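Side-chain contacts in autoinducer 2-binding protein LsrB (Clostridium saccharobutylicum DSM 13864, PDB 6DSP), which binds the quorum-sensing signal autoinducer-2 in its tetrahydroxytetrahydrofuran form as a receptor of the bacterial solute-binding protein family: residues Q187-D192 with S212-I217; D218-N223 with P229-A234; Y194-N197 with Q202-S205. All blocks are in the same frame, centred on the assembly; numbering follows the deposited sequence.

Contact 1 of 3, residues Q187-D192 with S212-I217; sequences QNVAPD and SAHSDI
The imidazole of His214 has one face occupied by a methyl group of Val189: CG2 sits 4.1 Å from the ring centroid and 29° off the ring normal, a CH-pi contact. On the same side, Val189 O stands above the plane near His214 CE1 (3.4 Å), and Ala190 CB approaches obliquely, 4.2 Å from His214 NE2. That nitrogen is hydrogen-bonded to Tyr194 OH. His214 projects toward the edge strand 187-195 just where the chain has left helix 200-213. Val189 suits its place through CG2, which chi1 of -60° sets to meet both the ring and Ile217 CD1, the latter at 3.7 Å; the isoleucine extends its CG1 branch anti to the backbone N (chi1 -162°), which carries the terminal methyl to the valine. A type I beta turn from His214 to Ile217, closed by Ile217 N bonding to His214 O, brings both residues to the same valine. Within 187-192, Asn188 OD1 accepts from Ala190 N at 2.9 Å in an Asx turn. The contact thus rests on apolar and CH-pi packing, with a carbonyl oxygen over the ring and no hydrogen bond across it; the Tyr194 bond probably fixes the ring's rotation, keeping one face turned to Val189.

Contact 2 of 3, residues D218-N223 with P229-A234; sequences DLIICN and PGQAQA
Gln231, on the face of helix 227-237 that looks at strand 219-222, meets both Ile220 and Cys222 of that strand. Just before it, Gly230 has its CA against Ala203 and Ile204 of helix 200-213; a residue without a side chain suits so close a pairing of helices. Gln231 follows and carries the contact. Its CB lies 3.6 Å from Cys222 SG, and its CG is at 3.7 Å from the same sulfur, which therefore rests against the aliphatic root of the glutamine; the small, apolar cysteine leaves room for these methylenes. The chain then bends at chi2 (64°) and lays the amide over Ile220, the two side chains crossing at about a right angle. Both isoleucine methyls lie against one face of the amide: CD1 faces its carbon and nitrogen, 3.5 Å from Gln231 NE2, and CG2 is nearer the oxygen, 3.7 Å from Gln231 OE1. Branched Ile220 thus gives the amide an apolar floor. These elements belong to the beta-alpha-beta unit of strand 219-222, helix 227-237 and strand 246-249 in the periplasmic binding protein fold, and the strand leads into Asn223, which touches the bound autoinducer-2. The buried amide has its polar needs met outside the two segments: OE1 bonds to His159 ND1 and NE2 to Gly207 O, which together should fix its rotation. Glutamine suits the position because its methylenes pack on the strand while its head links two neighbouring elements. Farther on, small Ala234 packs its CB against Ile204 O.

Contact 3 of 3, residues Y194-N197 with Q202-S205; sequences YYSN and QAIS
The turn from edge strand 187-195 into helix 200-213 is the beta-to-alpha connection at which Ser196 and Asn197 meet Gln202 and Ala203. Ser196 CB presses on Ala203 CA at 3.5 Å, tighter than usual for two carbons, and Ser196 OG lies 3.6 Å from Ala203 CB. With OG set between its backbone N and carbonyl carbon (chi1 50°), the serine rests its hydroxyl beside the alanine methyl, while its hydrogen bond is made with His159 NE2. Small residues suit both positions, since the CA atoms of Ser196 and Ala203 are only 4.9 Å apart. Just past the end of this edge strand of the four-stranded parallel sheet, Ser196 keeps a backbone hydrogen bond to Tyr160 of strand 155-160. Asn197 then takes a left-handed helical backbone conformation, which asparagine tolerates well, and its ND2 donates to Gln202 OE1 at 2.9 Å with an N-H...O angle of 165°. The acceptor lies in the amide plane of Asn197, whereas the donor stands above the carbonyl plane of Gln202, the two amides being turned 42° apart. Gln202, extended beyond CG, has the length to reach across the turn.

Overall arrangement
Following the chain, strand 187-195 opens contact 1 at its beginning and contact 3 at its end. Contact 3 closes first, as the chain turns directly into helix 200-213; the helix then runs back and contact 1 closes beyond its C-terminal end, so contact 3 is nested within the larger loop, with Tyr194 and His214 linking the two. Contact 2 follows in series: its strand, 219-222, begins right after contact 1 closes, and helix 227-237 completes it. That helix packs beside helix 200-213. Together the contacts tie two successive helices, and the turn that follows the first, to the four-stranded parallel sheet of one lobe.

Contact 1 of 3, residues Q187-D192 with S212-I217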
ATOM      1  N   GLN A 187      13.318 -20.473   5.206  1.00 18.13           N
ATOM      2  CA  GLN A 187      13.031 -21.178   3.966  1.00 19.03           C
ATOM      3  C   GLN A 187      11.742 -20.624   3.392  1.00 16.64           C
ATOM      4  O   GLN A 187      10.678 -20.737   4.008  1.00 16.67           O
ATOM      5  CB  GLN A 187      12.847 -22.674   4.237  1.00 23.15           C
ATOM      6  CG  GLN A 187      14.106 -23.332   4.816  1.00 29.30           C
ATOM      7  CD  GLN A 187      13.900 -24.800   5.132  1.00 35.05           C
ATOM      8  OE1 GLN A 187      12.872 -25.379   4.780  1.00 37.11           O
ATOM      9  NE2 GLN A 187      14.885 -25.412   5.779  1.00 36.99           N
ATOM     10  N   ASN A 188      11.830 -20.066   2.195  1.00 16.14           N
ATOM     11  CA  ASN A 188      10.624 -19.614   1.512  1.00 16.11           C
ATOM     12  C   ASN A 188      10.002 -20.845   0.863  1.00 16.05           C
ATOM     13  O   ASN A 188      10.563 -21.412  -0.085  1.00 17.54           O
ATOM     14  CB  ASN A 188      10.965 -18.539   0.483  1.00 16.09           C
ATOM     15  CG  ASN A 188       9.725 -17.954  -0.163  1.00 16.20           C
ATOM     16  OD1 ASN A 188       8.707 -18.631  -0.294  1.00 16.41           O
ATOM     17  ND2 ASN A 188       9.794 -16.692  -0.563  1.00 17.56           N
ATOM     18  N   VAL A 189       8.863 -21.295   1.400  1.00 15.50           N
ATOM     19  CA  VAL A 189       8.247 -22.531   0.922  1.00 16.39           C
ATOM     20  C   VAL A 189       7.431 -22.345  -0.350  1.00 17.02           C
ATOM     21  O   VAL A 189       6.904 -23.333  -0.888  1.00 18.44           O
ATOM     22  CB  VAL A 189       7.436 -23.244   2.027  1.00 17.48           C
ATOM     23  CG1 VAL A 189       8.335 -23.598   3.178  1.00 18.88           C
ATOM     24  CG2 VAL A 189       6.274 -22.378   2.544  1.00 17.35           C
ATOM     25  N   ALA A 190       7.275 -21.114  -0.844  1.00 15.81           N
ATOM     26  CA  ALA A 190       6.491 -20.855  -2.060  1.00 15.50           C
ATOM     27  C   ALA A 190       7.053 -19.602  -2.716  1.00 15.99           C
ATOM     28  O   ALA A 190       6.444 -18.525  -2.673  1.00 15.80           O
ATOM     29  CB  ALA A 190       5.006 -20.708  -1.722  1.00 15.76           C
ATOM     30  N   PRO A 191       8.226 -19.709  -3.339  1.00 17.11           N
ATOM     31  CA  PRO A 191       8.893 -18.503  -3.868  1.00 18.33           C
ATOM     32  C   PRO A 191       8.140 -17.788  -4.981  1.00 17.31           C
ATOM     33  O   PRO A 191       8.420 -16.610  -5.216  1.00 18.08           O
ATOM     34  CB  PRO A 191      10.266 -19.001  -4.329  1.00 20.27           C
ATOM     35  CG  PRO A 191      10.212 -20.475  -4.314  1.00 20.49           C
ATOM     36  CD  PRO A 191       9.040 -20.929  -3.486  1.00 18.25           C
ATOM     37  N   ASP A 192       7.185 -18.436  -5.652  1.00 15.97           N
ATOM     38  CA  ASP A 192       6.373 -17.723  -6.648  1.00 15.05           C
ATOM     39  C   ASP A 192       5.467 -16.681  -5.997  1.00 14.07           C
ATOM     40  O   ASP A 192       4.982 -15.779  -6.691  1.00 15.00           O
ATOM     41  CB  ASP A 192       5.440 -18.702  -7.363  1.00 16.15           C
ATOM     42  CG  ASP A 192       6.125 -19.535  -8.430  1.00 17.79           C
ATOM     43  OD1 ASP A 192       7.308 -19.297  -8.749  1.00 19.60           O
ATOM     44  OD2 ASP A 192       5.431 -20.428  -8.970  1.00 17.78           O
ATOM     45  N   SER A 212      -3.296 -25.360   3.697  1.00 15.98           N
ATOM     46  CA  SER A 212      -3.487 -26.764   3.331  1.00 17.52           C
ATOM     47  C   SER A 212      -2.227 -27.353   2.679  1.00 17.29           C
ATOM     48  O   SER A 212      -1.855 -28.506   2.946  1.00 18.73           O
ATOM     49  CB  SER A 212      -4.682 -26.888   2.377  1.00 21.37           C
ATOM     50  OG  SER A 212      -5.886 -26.428   2.984  1.00 25.47           O
ATOM     51  N   ALA A 213      -1.585 -26.592   1.788  1.00 16.47           N
ATOM     52  CA  ALA A 213      -0.440 -27.081   1.034  1.00 16.68           C
ATOM     53  C   ALA A 213       0.861 -26.964   1.815  1.00 16.74           C
ATOM     54  O   ALA A 213       1.828 -27.649   1.475  1.00 17.31           O
ATOM     55  CB  ALA A 213      -0.321 -26.303  -0.280  1.00 17.03           C
ATOM     56  N   HIS A 214       0.889 -26.114   2.841  1.00 16.23           N
ATOM     57  CA  HIS A 214       2.074 -25.859   3.641  1.00 16.56           C
ATOM     58  C   HIS A 214       1.637 -25.831   5.106  1.00 17.23           C
ATOM     59  O   HIS A 214       1.712 -24.810   5.792  1.00 16.70           O
ATOM     60  CB  HIS A 214       2.736 -24.541   3.236  1.00 17.25           C
ATOM     61  CG  HIS A 214       2.995 -24.438   1.773  1.00 18.20           C
ATOM     62  ND1 HIS A 214       4.043 -25.085   1.153  1.00 19.23           N
ATOM     63  CD2 HIS A 214       2.293 -23.821   0.793  1.00 19.06           C
ATOM     64  CE1 HIS A 214       3.984 -24.849  -0.148  1.00 20.00           C
ATOM     65  NE2 HIS A 214       2.926 -24.099  -0.393  1.00 19.88           N
ATOM     66  N   SER A 215       1.109 -26.965   5.583  1.00 18.15           N
ATOM     67  CA  SER A 215       0.433 -26.953   6.880  1.00 19.40           C
ATOM     68  C   SER A 215       1.371 -26.663   8.042  1.00 20.06           C
ATOM     69  O   SER A 215       0.900 -26.213   9.096  1.00 20.75           O
ATOM     70  CB  SER A 215      -0.330 -28.259   7.117  1.00 20.98           C
ATOM     71  OG  SER A 215       0.581 -29.335   7.264  1.00 22.36           O
ATOM     72  N   ASP A 216       2.673 -26.898   7.873  1.00 19.75           N
ATOM     73  CA  ASP A 216       3.679 -26.578   8.883  1.00 20.07           C
ATOM     74  C   ASP A 216       4.335 -25.210   8.668  1.00 19.02           C
ATOM     75  O   ASP A 216       5.392 -24.928   9.265  1.00 20.43           O
ATOM     76  CB  ASP A 216       4.749 -27.666   8.944  1.00 22.33           C
ATOM     77  CG  ASP A 216       5.533 -27.789   7.658  1.00 24.65           C
ATOM     78  OD1 ASP A 216       5.224 -27.107   6.670  1.00 24.50           O
ATOM     79  OD2 ASP A 216       6.447 -28.609   7.595  1.00 26.58           O
ATOM     80  N   ILE A 217       3.747 -24.351   7.838  1.00 16.98           N
ATOM     81  CA  ILE A 217       4.337 -23.036   7.627  1.00 15.94           C
ATOM     82  C   ILE A 217       4.377 -22.274   8.962  1.00 15.67           C
ATOM     83  O   ILE A 217       3.471 -22.390   9.800  1.00 16.89           O
ATOM     84  CB  ILE A 217       3.555 -22.293   6.526  1.00 15.46           C
ATOM     85  CG1 ILE A 217       4.371 -21.127   5.972  1.00 15.62           C
ATOM     86  CG2 ILE A 217       2.159 -21.864   7.028  1.00 15.45           C
ATOM     87  CD1 ILE A 217       3.813 -20.601   4.631  1.00 15.86           C
TER

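Contact 2 of 3, residues D218-N223 with P229-A234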
ATOM      1  N   ASP A 218       5.432 -21.461   9.137  1.00 14.99           N
ATOM      2  CA  ASP A 218       5.582 -20.694  10.365  1.00 14.74           C
ATOM      3  C   ASP A 218       5.106 -19.259  10.242  1.00 14.03           C
ATOM      4  O   ASP A 218       4.612 -18.686  11.227  1.00 14.37           O
ATOM      5  CB  ASP A 218       7.063 -20.629  10.785  1.00 15.85           C
ATOM      6  CG  ASP A 218       7.589 -21.964  11.272  1.00 17.74           C
ATOM      7  OD1 ASP A 218       7.020 -22.508  12.250  1.00 18.93           O
ATOM      8  OD2 ASP A 218       8.554 -22.461  10.649  1.00 18.54           O
ATOM      9  N   LEU A 219       5.259 -18.660   9.069  1.00 13.99           N
ATOM     10  CA  LEU A 219       5.036 -17.226   8.891  1.00 13.43           C
ATOM     11  C   LEU A 219       4.442 -16.986   7.515  1.00 13.01           C
ATOM     12  O   LEU A 219       4.978 -17.480   6.509  1.00 13.50           O
ATOM     13  CB  LEU A 219       6.412 -16.511   8.979  1.00 13.92           C
ATOM     14  CG  LEU A 219       6.449 -15.047   8.569  1.00 14.34           C
ATOM     15  CD1 LEU A 219       5.582 -14.191   9.519  1.00 14.43           C
ATOM     16  CD2 LEU A 219       7.894 -14.576   8.503  1.00 15.13           C
ATOM     17  N   ILE A 220       3.372 -16.197   7.460  1.00 12.49           N
ATOM     18  CA  ILE A 220       2.801 -15.769   6.172  1.00 12.32           C
ATOM     19  C   ILE A 220       2.802 -14.254   6.171  1.00 12.65           C
ATOM     20  O   ILE A 220       2.153 -13.640   7.027  1.00 13.21           O
ATOM     21  CB  ILE A 220       1.372 -16.311   5.951  1.00 13.17           C
ATOM     22  CG1 ILE A 220       1.319 -17.834   6.194  1.00 14.72           C
ATOM     23  CG2 ILE A 220       0.911 -15.940   4.498  1.00 13.43           C
ATOM     24  CD1 ILE A 220      -0.089 -18.400   6.164  1.00 15.33           C
ATOM     25  N   ILE A 221       3.562 -13.660   5.245  1.00 11.90           N
ATOM     26  CA  ILE A 221       3.691 -12.202   5.172  1.00 12.04           C
ATOM     27  C   ILE A 221       2.662 -11.720   4.158  1.00 12.05           C
ATOM     28  O   ILE A 221       2.799 -11.983   2.961  1.00 12.65           O
ATOM     29  CB  ILE A 221       5.111 -11.768   4.751  1.00 12.64           C
ATOM     30  CG1 ILE A 221       6.182 -12.356   5.713  1.00 14.28           C
ATOM     31  CG2 ILE A 221       5.184 -10.250   4.723  1.00 13.49           C
ATOM     32  CD1 ILE A 221       7.609 -12.114   5.206  1.00 15.60           C
ATOM     33  N   CYS A 222       1.662 -10.993   4.639  1.00 11.77           N
ATOM     34  CA  CYS A 222       0.510 -10.586   3.821  1.00 11.70           C
ATOM     35  C   CYS A 222       0.573  -9.079   3.576  1.00 11.56           C
ATOM     36  O   CYS A 222      -0.168  -8.313   4.209  1.00 12.45           O
ATOM     37  CB  CYS A 222      -0.778 -10.955   4.555  1.00 12.31           C
ATOM     38  SG  CYS A 222      -0.909 -12.744   4.788  1.00 13.53           S
ATOM     39  N   ASN A 223       1.453  -8.655   2.648  1.00 11.36           N
ATOM     40  CA  ASN A 223       1.677  -7.240   2.359  1.00 11.90           C
ATOM     41  C   ASN A 223       0.621  -6.646   1.427  1.00 11.96           C
ATOM     42  O   ASN A 223       0.942  -6.056   0.394  1.00 12.54           O
ATOM     43  CB  ASN A 223       3.085  -7.019   1.790  1.00 12.52           C
ATOM     44  CG  ASN A 223       3.421  -7.975   0.630  1.00 12.99           C
ATOM     45  OD1 ASN A 223       3.173  -9.188   0.710  1.00 13.19           O
ATOM     46  ND2 ASN A 223       4.038  -7.439  -0.409  1.00 13.70           N
ATOM     47  N   PRO A 229      -6.505  -9.654   5.985  1.00 11.61           N
ATOM     48  CA  PRO A 229      -7.727 -10.159   6.638  1.00 12.16           C
ATOM     49  C   PRO A 229      -8.190 -11.474   6.050  1.00 12.54           C
ATOM     50  O   PRO A 229      -8.723 -12.315   6.781  1.00 12.98           O
ATOM     51  CB  PRO A 229      -8.743  -9.028   6.444  1.00 12.82           C
ATOM     52  CG  PRO A 229      -8.194  -8.210   5.251  1.00 12.98           C
ATOM     53  CD  PRO A 229      -6.682  -8.304   5.406  1.00 13.02           C
ATOM     54  N   GLY A 230      -7.960 -11.714   4.758  1.00 11.71           N
ATOM     55  CA  GLY A 230      -8.346 -13.002   4.204  1.00 12.39           C
ATOM     56  C   GLY A 230      -7.534 -14.137   4.802  1.00 12.38           C
ATOM     57  O   GLY A 230      -8.067 -15.216   5.075  1.00 12.26           O
ATOM     58  N   GLN A 231      -6.228 -13.906   5.003  1.00 12.24           N
ATOM     59  CA  GLN A 231      -5.383 -14.939   5.592  1.00 12.28           C
ATOM     60  C   GLN A 231      -5.762 -15.184   7.046  1.00 12.28           C
ATOM     61  O   GLN A 231      -5.748 -16.325   7.514  1.00 12.37           O
ATOM     62  CB  GLN A 231      -3.936 -14.491   5.509  1.00 12.26           C
ATOM     63  CG  GLN A 231      -2.956 -15.614   5.911  1.00 12.12           C
ATOM     64  CD  GLN A 231      -3.045 -16.763   4.936  1.00 12.30           C
ATOM     65  OE1 GLN A 231      -2.650 -16.615   3.773  1.00 12.83           O
ATOM     66  NE2 GLN A 231      -3.523 -17.930   5.401  1.00 12.88           N
ATOM     67  N   ALA A 232      -6.082 -14.117   7.783  1.00 11.83           N
ATOM     68  CA  ALA A 232      -6.542 -14.300   9.155  1.00 11.97           C
ATOM     69  C   ALA A 232      -7.840 -15.105   9.180  1.00 12.36           C
ATOM     70  O   ALA A 232      -8.006 -16.039   9.988  1.00 13.07           O
ATOM     71  CB  ALA A 232      -6.727 -12.959   9.840  1.00 13.01           C
ATOM     72  N   GLN A 233      -8.772 -14.783   8.279  1.00 12.66           N
ATOM     73  CA  GLN A 233     -10.019 -15.551   8.224  1.00 13.30           C
ATOM     74  C   GLN A 233      -9.749 -17.017   7.881  1.00 12.45           C
ATOM     75  O   GLN A 233     -10.353 -17.931   8.459  1.00 12.37           O
ATOM     76  CB  GLN A 233     -10.940 -14.922   7.177  1.00 13.89           C
ATOM     77  CG  GLN A 233     -12.277 -15.632   7.107  1.00 14.75           C
ATOM     78  CD  GLN A 233     -13.119 -15.419   8.354  1.00 15.21           C
ATOM     79  OE1 GLN A 233     -13.189 -14.283   8.872  1.00 16.18           O
ATOM     80  NE2 GLN A 233     -13.758 -16.479   8.843  1.00 15.98           N
ATOM     81  N   ALA A 234      -8.810 -17.260   6.956  1.00 12.43           N
ATOM     82  CA  ALA A 234      -8.464 -18.633   6.614  1.00 12.92           C
ATOM     83  C   ALA A 234      -7.929 -19.388   7.826  1.00 13.14           C
ATOM     84  O   ALA A 234      -8.273 -20.557   8.050  1.00 13.70           O
ATOM     85  CB  ALA A 234      -7.423 -18.648   5.500  1.00 12.97           C
TER

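Contact 3 of 3, residues Y194-N197 with Q202-S205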
ATOM      1  N   TYR A 194       1.978 -16.211  -3.292  1.00 12.74           N
ATOM      2  CA  TYR A 194       0.557 -16.424  -3.507  1.00 11.89           C
ATOM      3  C   TYR A 194      -0.133 -15.089  -3.754  1.00 12.11           C
ATOM      4  O   TYR A 194       0.133 -14.099  -3.068  1.00 12.60           O
ATOM      5  CB  TYR A 194      -0.063 -17.130  -2.305  1.00 12.21           C
ATOM      6  CG  TYR A 194       0.220 -18.614  -2.253  1.00 12.76           C
ATOM      7  CD1 TYR A 194       1.344 -19.122  -1.575  1.00 13.09           C
ATOM      8  CD2 TYR A 194      -0.650 -19.514  -2.852  1.00 13.64           C
ATOM      9  CE1 TYR A 194       1.575 -20.478  -1.497  1.00 13.49           C
ATOM     10  CE2 TYR A 194      -0.427 -20.888  -2.775  1.00 13.95           C
ATOM     11  CZ  TYR A 194       0.689 -21.355  -2.105  1.00 13.94           C
ATOM     12  OH  TYR A 194       0.916 -22.700  -2.025  1.00 15.59           O
ATOM     13  N   TYR A 195      -1.067 -15.095  -4.701  1.00 11.83           N
ATOM     14  CA  TYR A 195      -1.748 -13.875  -5.129  1.00 12.10           C
ATOM     15  C   TYR A 195      -3.259 -14.044  -5.026  1.00 12.00           C
ATOM     16  O   TYR A 195      -3.816 -15.049  -5.486  1.00 13.27           O
ATOM     17  CB  TYR A 195      -1.393 -13.528  -6.586  1.00 11.76           C
ATOM     18  CG  TYR A 195       0.082 -13.271  -6.759  1.00 12.09           C
ATOM     19  CD1 TYR A 195       0.720 -12.241  -6.042  1.00 12.52           C
ATOM     20  CD2 TYR A 195       0.833 -14.014  -7.681  1.00 12.71           C
ATOM     21  CE1 TYR A 195       2.106 -12.008  -6.199  1.00 13.16           C
ATOM     22  CE2 TYR A 195       2.201 -13.793  -7.840  1.00 13.54           C
ATOM     23  CZ  TYR A 195       2.828 -12.785  -7.114  1.00 13.51           C
ATOM     24  OH  TYR A 195       4.173 -12.544  -7.285  1.00 15.12           O
ATOM     25  N   SER A 196      -3.928 -13.041  -4.441  1.00 11.60           N
ATOM     26  CA  SER A 196      -5.388 -13.082  -4.302  1.00 11.76           C
ATOM     27  C   SER A 196      -6.100 -11.897  -4.945  1.00 11.49           C
ATOM     28  O   SER A 196      -7.335 -11.795  -4.831  1.00 12.52           O
ATOM     29  CB  SER A 196      -5.839 -13.313  -2.858  1.00 12.33           C
ATOM     30  OG  SER A 196      -5.186 -12.424  -1.968  1.00 12.31           O
ATOM     31  N   ASN A 197      -5.385 -11.056  -5.671  1.00 11.37           N
ATOM     32  CA  ASN A 197      -6.002 -10.141  -6.626  1.00 11.94           C
ATOM     33  C   ASN A 197      -6.906  -9.105  -5.990  1.00 11.80           C
ATOM     34  O   ASN A 197      -7.775  -8.533  -6.671  1.00 12.68           O
ATOM     35  CB  ASN A 197      -6.703 -10.910  -7.751  1.00 13.15           C
ATOM     36  CG  ASN A 197      -5.774 -11.916  -8.367  1.00 14.94           C
ATOM     37  OD1 ASN A 197      -4.769 -11.539  -8.919  1.00 16.55           O
ATOM     38  ND2 ASN A 197      -6.094 -13.184  -8.248  1.00 15.50           N
ATOM     39  N   GLN A 202     -11.569 -14.324  -2.520  1.00 13.71           N
ATOM     40  CA  GLN A 202     -10.430 -15.105  -2.988  1.00 14.35           C
ATOM     41  C   GLN A 202      -9.282 -15.083  -1.988  1.00 13.45           C
ATOM     42  O   GLN A 202      -8.521 -16.061  -1.895  1.00 14.05           O
ATOM     43  CB  GLN A 202      -9.953 -14.618  -4.372  1.00 16.95           C
ATOM     44  CG  GLN A 202      -8.922 -15.626  -4.867  1.00 20.66           C
ATOM     45  CD  GLN A 202      -8.469 -15.506  -6.277  1.00 23.49           C
ATOM     46  OE1 GLN A 202      -8.329 -14.403  -6.801  1.00 22.37           O
ATOM     47  NE2 GLN A 202      -8.194 -16.667  -6.912  1.00 24.43           N
ATOM     48  N   ALA A 203      -9.116 -13.996  -1.247  1.00 13.10           N
ATOM     49  CA  ALA A 203      -8.028 -13.959  -0.264  1.00 12.85           C
ATOM     50  C   ALA A 203      -8.250 -14.986   0.829  1.00 12.53           C
ATOM     51  O   ALA A 203      -7.279 -15.556   1.337  1.00 12.85           O
ATOM     52  CB  ALA A 203      -7.946 -12.569   0.332  1.00 13.33           C
ATOM     53  N   ILE A 204      -9.507 -15.250   1.191  1.00 12.16           N
ATOM     54  CA  ILE A 204      -9.787 -16.323   2.136  1.00 12.42           C
ATOM     55  C   ILE A 204      -9.435 -17.666   1.523  1.00 12.49           C
ATOM     56  O   ILE A 204      -8.796 -18.511   2.166  1.00 13.59           O
ATOM     57  CB  ILE A 204     -11.261 -16.309   2.580  1.00 13.56           C
ATOM     58  CG1 ILE A 204     -11.605 -14.955   3.192  1.00 14.03           C
ATOM     59  CG2 ILE A 204     -11.560 -17.470   3.528  1.00 15.08           C
ATOM     60  CD1 ILE A 204     -13.121 -14.742   3.375  1.00 14.51           C
ATOM     61  N   SER A 205      -9.883 -17.901   0.284  1.00 13.50           N
ATOM     62  CA  SER A 205      -9.651 -19.189  -0.365  1.00 13.97           C
ATOM     63  C   SER A 205      -8.157 -19.448  -0.575  1.00 14.01           C
ATOM     64  O   SER A 205      -7.654 -20.548  -0.309  1.00 14.69           O
ATOM     65  CB  SER A 205     -10.369 -19.203  -1.707  1.00 15.43           C
ATOM     66  OG  SER A 205     -10.199 -20.482  -2.293  1.00 17.67           O
TER